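Local coordinates for ancestral D-type dye decolorizing peroxidase (PDB 7ANV), which is a haem peroxidase of the dye-decolorizing family that probably uses hydrogen peroxide to oxidise dyes and other bulky substrates, at residues Q113-P118 / F407-W412; A106-D111 / P129-A134. One frame throughout, in Å; residues are numbered along the deposited sequence.

In the fold
Both contacts use helix 108-115. Contact 1, whose segments lie 289 residues apart at their closest ends, sets its last turn against helix 405-413, whereas contact 2 sets its first turn against the stretch leading into helix 133-137. Their centres are 13 Å apart on the same side of the chain's centre. Contact 1 is partly buried, with its inner edge near the haem and an exposed asparagine at its rim; its touching atoms are methylenes, a methyl and backbone carbonyls. Contact 2 is buried but for partly exposed Leu109 and built round an indole ring. A salt bridge between Lys410 of contact 1 and Asp111 of contact 2 joins them, as does a probable backbone hydrogen bond from Asp130 to Pro118.

Contact 1: residues Q113-P118 / F407-W412; sequences QNLGDP and FIQKSW. With HEM (protoporphyrin IX containing Fe), chain B.
Lys410 lays its methylene chain along the end of helix 108-115, where its CD comes to 3.3 Å from Asn114 O, a close van der Waals approach of a carbon to a carbonyl oxygen. The same CD also lies 4.0 Å from Asn114 CB. Apolar contact continues at Leu115, whose CD2 is 3.9 Å from Gln409 CG and 4.0 Å from Lys410 CG; the Leu115 and Gln409 side chains cross at about a right angle. The polar ends look beyond the two segments. Lys410 turns at its third torsion (chi3 -83°), which carries NZ past Asn114 to its carboxylate partner Asp111. Cutting Lys410 back to an alanine is likely to leave Asp111 without this cation and to uncover Asn114 O and one side of Leu115 CD2. Gln409 starts with CG anti to the backbone N and then bends (chi2 75°), and its NE2 is gripped by Asn414 OD1 and Ile434 O. Leu115 O accepts from both Asn414 ND2 and Gln436 NE2. At the cofactor the contacts are van der Waals only: Ile408 CG2 lies 3.9 Å from haem CBC on a vinyl group, and Gln409 OE1 lies 4.0 Å from the haem methyl CMC. Gly116 ends helix 108-115 in a Schellman motif, and the helix end backs helix 405-413, which contributes Ile408 and Gln409 to the haem pocket.

Contact 2: residues A106-D111 / P129-A134; sequences AGQLAD and PDWDPA
Trp131 and Leu109 bury the most surface here, with Gln108 next. The indole points its six-membered ring at the first turn of helix 108-115, and its CH2 reaches 3.5 Å from Leu109 CA. With its first torsion near 177° and its second at 56°, Leu109 turns CD1 over one face of the Trp131 ring: a CH-pi contact with CD1 4.3 Å from the six-membered ring centroid and 26° off the normal, displaced toward the rim. Pro129 CG lies over that same face, and Leu109 CD1 meets Pro129 CG at 3.3 Å, shorter than usual for two carbons, so the packing is tight. Further round the ring, Gln108 OE1 comes to 3.5 Å from Trp131 CZ2, its amide plane perpendicular to the indole. This is packing against a ring carbon; OE1 accepts a hydrogen bond from Arg252 NH1, and NE2 donates to Phe251 O. Trp131 NE1 in turn donates to Asp117 OD2. The tryptophan is thus wedged against helix 108-115, touching Ala112 as well, while Gln108 ties that helix to strand 247-256 and touches Tyr473 of strand 466-476, neighbours in the four-stranded antiparallel sheet that also holds strands 366-372 and 391-398.

Contact 1: residues Q113-P118 / F407-W412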
loop_
_atom_site.group_PDB
_atom_site.type_symbol
_atom_site.label_atom_id
_atom_site.label_comp_id
_atom_site.label_asym_id
_atom_site.label_seq_id
_atom_site.Cartn_x
_atom_site.Cartn_y
_atom_site.Cartn_z
ATOM N N GLN A 113 -12.228 5.884 -12.171
ATOM C CA GLN A 113 -13.694 5.751 -12.021
ATOM C C GLN A 113 -13.995 4.385 -11.390
ATOM O O GLN A 113 -14.733 4.324 -10.424
ATOM C CB GLN A 113 -14.424 5.928 -13.355
ATOM C CG GLN A 113 -15.942 5.849 -13.208
ATOM C CD GLN A 113 -16.694 6.424 -14.390
ATOM O OE1 GLN A 113 -16.209 6.432 -15.514
ATOM N NE2 GLN A 113 -17.867 6.953 -14.125
ATOM N N ASN A 114 -13.391 3.322 -11.907
ATOM C CA ASN A 114 -13.673 1.931 -11.482
ATOM C C ASN A 114 -13.074 1.691 -10.094
ATOM O O ASN A 114 -13.648 0.892 -9.340
ATOM C CB ASN A 114 -13.206 0.941 -12.545
ATOM C CG ASN A 114 -14.227 0.719 -13.645
ATOM O OD1 ASN A 114 -15.415 0.964 -13.467
ATOM N ND2 ASN A 114 -13.774 0.280 -14.803
ATOM N N LEU A 115 -11.985 2.372 -9.735
ATOM C CA LEU A 115 -11.417 2.280 -8.376
ATOM C C LEU A 115 -12.416 2.898 -7.396
ATOM O O LEU A 115 -12.264 2.644 -6.198
ATOM C CB LEU A 115 -10.068 2.990 -8.287
ATOM C CG LEU A 115 -8.923 2.330 -9.038
ATOM C CD1 LEU A 115 -7.726 3.291 -9.118
ATOM C CD2 LEU A 115 -8.546 1.020 -8.376
ATOM N N GLY A 116 -13.319 3.744 -7.902
ATOM C CA GLY A 116 -14.356 4.430 -7.096
ATOM C C GLY A 116 -13.927 5.808 -6.623
ATOM O O GLY A 116 -14.635 6.412 -5.770
ATOM N N ASP A 117 -12.877 6.368 -7.202
ATOM C CA ASP A 117 -12.367 7.686 -6.744
ATOM C C ASP A 117 -13.449 8.735 -6.962
ATOM O O ASP A 117 -14.201 8.694 -7.943
ATOM C CB ASP A 117 -11.081 8.122 -7.456
ATOM C CG ASP A 117 -9.865 7.291 -7.115
ATOM O OD1 ASP A 117 -10.009 6.293 -6.354
ATOM O OD2 ASP A 117 -8.792 7.593 -7.656
ATOM N N PRO A 118 -13.557 9.698 -6.039
ATOM C CA PRO A 118 -14.485 10.801 -6.219
ATOM C C PRO A 118 -14.163 11.531 -7.532
ATOM O O PRO A 118 -12.988 11.683 -7.920
ATOM C CB PRO A 118 -14.298 11.701 -4.985
ATOM C CG PRO A 118 -13.520 10.887 -4.003
ATOM C CD PRO A 118 -12.776 9.814 -4.797
ATOM N N PHE A 407 -7.604 -5.859 -7.806
ATOM C CA PHE A 407 -8.551 -6.891 -7.336
ATOM C C PHE A 407 -8.945 -6.577 -5.895
ATOM O O PHE A 407 -10.129 -6.603 -5.536
ATOM C CB PHE A 407 -7.922 -8.266 -7.501
ATOM C CG PHE A 407 -8.966 -9.339 -7.630
ATOM C CD1 PHE A 407 -9.575 -9.599 -8.842
ATOM C CD2 PHE A 407 -9.381 -10.041 -6.515
ATOM C CE1 PHE A 407 -10.537 -10.590 -8.966
ATOM C CE2 PHE A 407 -10.363 -11.028 -6.634
ATOM C CZ PHE A 407 -10.955 -11.273 -7.843
ATOM N N ILE A 408 -7.945 -6.312 -5.051
ATOM C CA ILE A 408 -8.148 -5.971 -3.628
ATOM C C ILE A 408 -9.056 -4.765 -3.520
ATOM O O ILE A 408 -10.073 -4.849 -2.766
ATOM C CB ILE A 408 -6.817 -5.762 -2.911
ATOM C CG1 ILE A 408 -5.998 -7.049 -2.919
ATOM C CG2 ILE A 408 -7.089 -5.259 -1.497
ATOM C CD1 ILE A 408 -4.545 -6.818 -2.553
ATOM N N GLN A 409 -8.759 -3.692 -4.245
ATOM C CA GLN A 409 -9.591 -2.481 -4.150
ATOM C C GLN A 409 -11.002 -2.774 -4.670
ATOM O O GLN A 409 -11.986 -2.451 -3.993
ATOM C CB GLN A 409 -8.981 -1.318 -4.913
ATOM C CG GLN A 409 -9.798 -0.051 -4.810
ATOM C CD GLN A 409 -9.636 0.602 -3.460
ATOM O OE1 GLN A 409 -8.526 0.977 -3.029
ATOM N NE2 GLN A 409 -10.754 0.743 -2.766
ATOM N N LYS A 410 -11.112 -3.308 -5.875
ATOM C CA LYS A 410 -12.383 -3.277 -6.624
ATOM C C LYS A 410 -13.254 -4.514 -6.351
ATOM O O LYS A 410 -14.482 -4.335 -6.260
ATOM C CB LYS A 410 -12.087 -3.093 -8.103
ATOM C CG LYS A 410 -11.416 -1.768 -8.426
ATOM C CD LYS A 410 -11.331 -1.461 -9.887
ATOM C CE LYS A 410 -10.159 -2.114 -10.554
ATOM N NZ LYS A 410 -10.111 -1.774 -11.987
ATOM N N SER A 411 -12.691 -5.713 -6.288
ATOM C CA SER A 411 -13.454 -6.963 -6.040
ATOM C C SER A 411 -13.752 -7.187 -4.552
ATOM O O SER A 411 -14.711 -7.896 -4.272
ATOM C CB SER A 411 -12.798 -8.163 -6.650
ATOM O OG SER A 411 -12.846 -8.059 -8.046
ATOM N N TRP A 412 -12.939 -6.640 -3.647
ATOM C CA TRP A 412 -13.019 -6.938 -2.207
ATOM C C TRP A 412 -13.435 -5.678 -1.441
ATOM O O TRP A 412 -14.589 -5.639 -0.963
ATOM C CB TRP A 412 -11.693 -7.552 -1.718
ATOM C CG TRP A 412 -11.381 -8.900 -2.303
ATOM C CD1 TRP A 412 -12.221 -9.714 -2.995
ATOM C CD2 TRP A 412 -10.159 -9.637 -2.139
ATOM N NE1 TRP A 412 -11.588 -10.893 -3.323
ATOM C CE2 TRP A 412 -10.322 -10.872 -2.804
ATOM C CE3 TRP A 412 -8.927 -9.371 -1.528
ATOM C CZ2 TRP A 412 -9.307 -11.824 -2.864
ATOM C CZ3 TRP A 412 -7.924 -10.316 -1.584
ATOM C CH2 TRP A 412 -8.120 -11.537 -2.241
HETATM C CHA HEM B . -3.003 -3.698 6.253
HETATM C CHB HEM B . -4.130 0.939 7.093
HETATM C CHC HEM B . -4.781 1.609 2.279
HETATM C CHD HEM B . -4.036 -3.128 1.573
HETATM C C1A HEM B . -3.243 -2.488 6.879
HETATM C C2A HEM B . -3.118 -2.261 8.271
HETATM C C3A HEM B . -3.451 -0.966 8.518
HETATM C C4A HEM B . -3.756 -0.371 7.263
HETATM C CMA HEM B . -3.447 -0.253 9.861
HETATM C CAA HEM B . -2.762 -3.295 9.333
HETATM C CBA HEM B . -1.284 -3.627 9.449
HETATM C CGA HEM B . -0.898 -4.944 8.839
HETATM O O1A HEM B . -1.583 -5.982 8.879
HETATM O O2A HEM B . 0.163 -4.998 8.305
HETATM C C1B HEM B . -4.401 1.513 5.837
HETATM C C2B HEM B . -4.708 2.898 5.648
HETATM C C3B HEM B . -4.872 3.111 4.311
HETATM C C4B HEM B . -4.654 1.792 3.656
HETATM C CMB HEM B . -4.836 3.942 6.723
HETATM C CAB HEM B . -5.152 4.354 3.553
HETATM C CBB HEM B . -4.896 5.610 3.994
HETATM C C1C HEM B . -4.663 0.359 1.652
HETATM C C2C HEM B . -4.881 0.089 0.292
HETATM C C3C HEM B . -4.698 -1.272 0.118
HETATM C C4C HEM B . -4.350 -1.815 1.384
HETATM C CMC HEM B . -5.253 1.122 -0.762
HETATM C CAC HEM B . -4.818 -2.111 -1.076
HETATM C CBC HEM B . -5.557 -1.768 -2.122
HETATM C C1D HEM B . -3.633 -3.628 2.812
HETATM C C2D HEM B . -3.209 -5.033 2.934
HETATM C C3D HEM B . -2.941 -5.185 4.249
HETATM C C4D HEM B . -3.200 -3.882 4.901
HETATM C CMD HEM B . -3.076 -6.122 1.874
HETATM C CAD HEM B . -2.455 -6.450 4.923
HETATM C CBD HEM B . -3.596 -7.420 5.274
HETATM C CGD HEM B . -3.071 -8.718 5.811
HETATM O O1D HEM B . -3.625 -9.148 6.855
HETATM O O2D HEM B . -2.165 -9.362 5.223
HETATM N NA HEM B . -3.630 -1.308 6.256
HETATM N NB HEM B . -4.364 0.911 4.637
HETATM N NC HEM B . -4.385 -0.813 2.323
HETATM N ND HEM B . -3.658 -2.974 3.998
HETATM FE FE HEM B . -4.047 -1.116 4.336
#

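Contact 2: residues A106-D111 / P129-A134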
loop_
_atom_site.group_PDB
_atom_site.type_symbol
_atom_site.label_atom_id
_atom_site.label_comp_id
_atom_site.label_asym_id
_atom_site.label_seq_id
_atom_site.Cartn_x
_atom_site.Cartn_y
_atom_site.Cartn_z
ATOM N N ALA A 106 -2.858 1.291 -19.599
ATOM C CA ALA A 106 -3.925 2.310 -19.640
ATOM C C ALA A 106 -3.607 3.480 -18.690
ATOM O O ALA A 106 -4.076 4.619 -18.985
ATOM C CB ALA A 106 -5.267 1.666 -19.341
ATOM N N GLY A 107 -2.833 3.245 -17.635
ATOM C CA GLY A 107 -2.480 4.263 -16.632
ATOM C C GLY A 107 -3.547 4.355 -15.563
ATOM O O GLY A 107 -4.714 3.943 -15.818
ATOM N N GLN A 108 -3.203 4.863 -14.397
ATOM C CA GLN A 108 -4.171 4.885 -13.269
ATOM C C GLN A 108 -5.319 5.875 -13.505
ATOM O O GLN A 108 -6.439 5.632 -12.992
ATOM C CB GLN A 108 -3.455 5.219 -11.969
ATOM C CG GLN A 108 -4.294 4.872 -10.742
ATOM C CD GLN A 108 -3.609 5.279 -9.464
ATOM O OE1 GLN A 108 -3.989 6.229 -8.774
ATOM N NE2 GLN A 108 -2.529 4.590 -9.166
ATOM N N LEU A 109 -5.087 6.996 -14.212
ATOM C CA LEU A 109 -6.155 7.996 -14.404
ATOM C C LEU A 109 -7.352 7.323 -15.064
ATOM O O LEU A 109 -8.467 7.553 -14.587
ATOM C CB LEU A 109 -5.636 9.176 -15.230
ATOM C CG LEU A 109 -6.659 10.262 -15.570
ATOM C CD1 LEU A 109 -7.309 10.825 -14.339
ATOM C CD2 LEU A 109 -5.997 11.401 -16.308
ATOM N N ALA A 110 -7.112 6.487 -16.077
ATOM C CA ALA A 110 -8.143 5.733 -16.803
ATOM C C ALA A 110 -8.900 4.778 -15.850
ATOM O O ALA A 110 -10.045 4.376 -16.158
ATOM C CB ALA A 110 -7.477 4.987 -17.936
ATOM N N ASP A 111 -8.267 4.348 -14.765
ATOM C CA ASP A 111 -8.847 3.355 -13.828
ATOM C C ASP A 111 -9.560 4.068 -12.670
ATOM O O ASP A 111 -10.292 3.397 -11.895
ATOM C CB ASP A 111 -7.733 2.472 -13.266
ATOM C CG ASP A 111 -8.168 1.145 -12.675
ATOM O OD1 ASP A 111 -9.219 0.572 -13.116
ATOM O OD2 ASP A 111 -7.430 0.667 -11.829
ATOM N N PRO A 129 -11.361 12.454 -12.248
ATOM C CA PRO A 129 -11.304 12.265 -10.802
ATOM C C PRO A 129 -10.881 13.559 -10.123
ATOM O O PRO A 129 -10.188 14.339 -10.774
ATOM C CB PRO A 129 -10.236 11.201 -10.623
ATOM C CG PRO A 129 -9.317 11.406 -11.807
ATOM C CD PRO A 129 -10.262 11.766 -12.938
ATOM N N ASP A 130 -11.214 13.718 -8.845
ATOM C CA ASP A 130 -10.836 14.923 -8.056
ATOM C C ASP A 130 -9.386 14.782 -7.565
ATOM O O ASP A 130 -9.137 14.925 -6.344
ATOM C CB ASP A 130 -11.783 15.147 -6.877
ATOM C CG ASP A 130 -13.213 15.432 -7.284
ATOM O OD1 ASP A 130 -13.430 15.864 -8.446
ATOM O OD2 ASP A 130 -14.102 15.205 -6.434
ATOM N N TRP A 131 -8.451 14.545 -8.482
ATOM C CA TRP A 131 -7.013 14.325 -8.164
ATOM C C TRP A 131 -6.249 15.647 -8.032
ATOM O O TRP A 131 -6.758 16.694 -8.541
ATOM C CB TRP A 131 -6.408 13.478 -9.268
ATOM C CG TRP A 131 -6.715 12.024 -9.158
ATOM C CD1 TRP A 131 -7.576 11.407 -8.290
ATOM C CD2 TRP A 131 -6.128 10.985 -9.954
ATOM N NE1 TRP A 131 -7.593 10.065 -8.529
ATOM C CE2 TRP A 131 -6.699 9.775 -9.518
ATOM C CE3 TRP A 131 -5.178 10.958 -10.976
ATOM C CZ2 TRP A 131 -6.321 8.553 -10.062
ATOM C CZ3 TRP A 131 -4.813 9.754 -11.524
ATOM C CH2 TRP A 131 -5.390 8.573 -11.074
ATOM N N ASP A 132 -5.052 15.618 -7.432
ATOM C CA ASP A 132 -4.112 16.766 -7.498
ATOM C C ASP A 132 -3.791 16.972 -8.978
ATOM O O ASP A 132 -3.644 15.992 -9.717
ATOM C CB ASP A 132 -2.835 16.571 -6.664
ATOM C CG ASP A 132 -3.075 16.449 -5.161
ATOM O OD1 ASP A 132 -4.151 16.897 -4.704
ATOM O OD2 ASP A 132 -2.178 15.952 -4.458
ATOM N N PRO A 133 -3.643 18.236 -9.428
ATOM C CA PRO A 133 -3.350 18.551 -10.831
ATOM C C PRO A 133 -2.211 17.732 -11.463
ATOM O O PRO A 133 -2.367 17.291 -12.567
ATOM C CB PRO A 133 -2.968 20.036 -10.791
ATOM C CG PRO A 133 -3.742 20.574 -9.610
ATOM C CD PRO A 133 -3.786 19.441 -8.603
ATOM N N ALA A 134 -1.112 17.499 -10.735
ATOM C CA ALA A 134 0.098 16.830 -11.266
ATOM C C ALA A 134 -0.248 15.414 -11.732
ATOM O O ALA A 134 0.310 14.973 -12.719
ATOM C CB ALA A 134 1.206 16.840 -10.232
#